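Local atomic coordinates of programmed Cell Death Protein 5 Homolog (Leishmania major, PDB entry 6VMT), a protein that probably binds DNA, as a largely helical member of the PDCD5 family. Residues A[64-69]-A[90-95]. Sequence-based numbering, arbitrary orientation.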
# COMPACT_ATOMS: atom_id res chain seq x y z
N GLN A 64 1.75 -3.11 -5.65
CA GLN A 64 1.32 -3.18 -4.24
C GLN A 64 2.27 -4.08 -3.45
O GLN A 64 2.55 -3.75 -2.30
CB GLN A 64 -0.12 -3.67 -4.14
CG GLN A 64 -0.48 -4.24 -2.78
CD GLN A 64 -1.96 -4.53 -2.67
OE1 GLN A 64 -2.80 -3.77 -3.15
NE2 GLN A 64 -2.27 -5.64 -2.02
N ALA A 65 2.74 -5.19 -4.01
CA ALA A 65 3.67 -6.11 -3.30
C ALA A 65 4.98 -5.38 -2.95
O ALA A 65 5.60 -5.69 -1.92
CB ALA A 65 3.92 -7.36 -4.10
N VAL A 66 5.40 -4.42 -3.78
CA VAL A 66 6.66 -3.66 -3.58
C VAL A 66 6.45 -2.67 -2.43
O VAL A 66 7.24 -2.69 -1.49
CB VAL A 66 7.08 -2.96 -4.88
CG1 VAL A 66 8.03 -1.80 -4.64
CG2 VAL A 66 7.71 -3.94 -5.85
N GLU A 67 5.42 -1.82 -2.54
CA GLU A 67 5.00 -0.84 -1.52
C GLU A 67 4.95 -1.55 -0.17
O GLU A 67 5.59 -1.08 0.75
CB GLU A 67 3.66 -0.23 -1.93
CG GLU A 67 3.70 0.69 -3.16
CD GLU A 67 2.34 1.30 -3.54
OE1 GLU A 67 1.31 0.96 -2.88
OE2 GLU A 67 2.27 2.11 -4.50
N MET A 68 4.31 -2.70 -0.06
CA MET A 68 4.31 -3.47 1.22
C MET A 68 5.75 -3.68 1.66
O MET A 68 6.04 -3.57 2.82
CB MET A 68 3.68 -4.86 1.09
CG MET A 68 2.17 -4.92 1.39
SD MET A 68 1.37 -6.53 0.93
CE MET A 68 2.11 -7.63 2.14
N HIS A 69 6.59 -4.13 0.75
CA HIS A 69 7.96 -4.55 1.09
C HIS A 69 8.76 -3.32 1.50
O HIS A 69 9.44 -3.39 2.52
CB HIS A 69 8.64 -5.25 -0.08
CG HIS A 69 10.05 -5.62 0.22
ND1 HIS A 69 10.38 -6.70 1.04
CD2 HIS A 69 11.21 -5.05 -0.14
CE1 HIS A 69 11.69 -6.78 1.14
NE2 HIS A 69 12.22 -5.77 0.43
N GLU A 90 14.08 -2.48 -10.05
CA GLU A 90 14.69 -3.78 -9.63
C GLU A 90 13.62 -4.61 -8.90
O GLU A 90 13.37 -5.72 -9.36
CB GLU A 90 15.92 -3.51 -8.76
CG GLU A 90 16.88 -4.67 -8.59
CD GLU A 90 18.21 -4.27 -7.95
OE1 GLU A 90 18.18 -3.59 -6.90
OE2 GLU A 90 19.29 -4.62 -8.50
N LEU A 91 12.98 -4.07 -7.86
CA LEU A 91 11.96 -4.79 -7.04
C LEU A 91 10.77 -5.19 -7.92
O LEU A 91 10.37 -6.37 -7.87
CB LEU A 91 11.49 -3.91 -5.88
CG LEU A 91 12.48 -3.59 -4.76
CD1 LEU A 91 11.79 -2.79 -3.68
CD2 LEU A 91 13.06 -4.83 -4.13
N LEU A 92 10.23 -4.29 -8.74
CA LEU A 92 9.10 -4.64 -9.66
C LEU A 92 9.45 -5.85 -10.56
O LEU A 92 8.61 -6.73 -10.75
CB LEU A 92 8.79 -3.43 -10.52
CG LEU A 92 7.93 -2.37 -9.84
CD1 LEU A 92 7.82 -1.14 -10.70
CD2 LEU A 92 6.56 -2.89 -9.56
N GLY A 93 10.65 -5.92 -11.10
CA GLY A 93 11.09 -7.14 -11.79
C GLY A 93 11.09 -8.34 -10.87
O GLY A 93 10.60 -9.37 -11.28
N GLN A 94 11.62 -8.23 -9.67
CA GLN A 94 11.79 -9.40 -8.77
C GLN A 94 10.43 -9.99 -8.41
O GLN A 94 10.36 -11.20 -8.19
CB GLN A 94 12.51 -9.01 -7.48
CG GLN A 94 13.99 -8.71 -7.66
CD GLN A 94 14.75 -8.82 -6.35
OE1 GLN A 94 15.00 -9.92 -5.85
NE2 GLN A 94 15.15 -7.68 -5.79
N MET A 95 9.40 -9.15 -8.27
CA MET A 95 8.07 -9.66 -7.83
C MET A 95 7.47 -10.29 -9.08
O MET A 95 7.18 -11.51 -9.03
CB MET A 95 7.15 -8.59 -7.21
CG MET A 95 7.76 -7.80 -6.01
SD MET A 95 8.16 -8.67 -4.42
CE MET A 95 8.80 -7.35 -3.40
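Val66 sets its methyl CG2 among Leu91, Leu92 and Met95 of segment 90-95 in helix 85-103, while CG1 meets Leu91 alone of the three. CG2 does most of the work: it lies 3.8 Å from Leu91 CB. Met95 CG is 3.9 Å from the same Val66 CG2, and Leu92 CD2 packs on it too, so one methyl is met from three residues. The other methyl, CG1, is anti to the backbone N (chi1 159°) and reaches CD1 of Leu91 at 4.0 Å, the two side chains crossing obliquely.

Met95 closes the contact on the side of Ala65 and His69. Its chain bends at chi2 (-66°) and then runs out extended, with CE 3.9 Å from His69 CB and equally near the carbonyl O of Ala65. That oxygen accepts the helical bond from His69 N, and CE merely packs against it. The His69 ring itself is approached obliquely by Met95 CE and by Leu91 CD1. No hydrogen bond links the two segments; apolar packing carries the contact.

Outside the two segments, Val66 touches Leu52 and Leu91 touches Ile70, both of helix 46-75. The axes of the two short segments approach to 9.5 Å, their directions 119° apart: helix-helix packing of 46-75 against 85-103 in the helical PDCD5 fold.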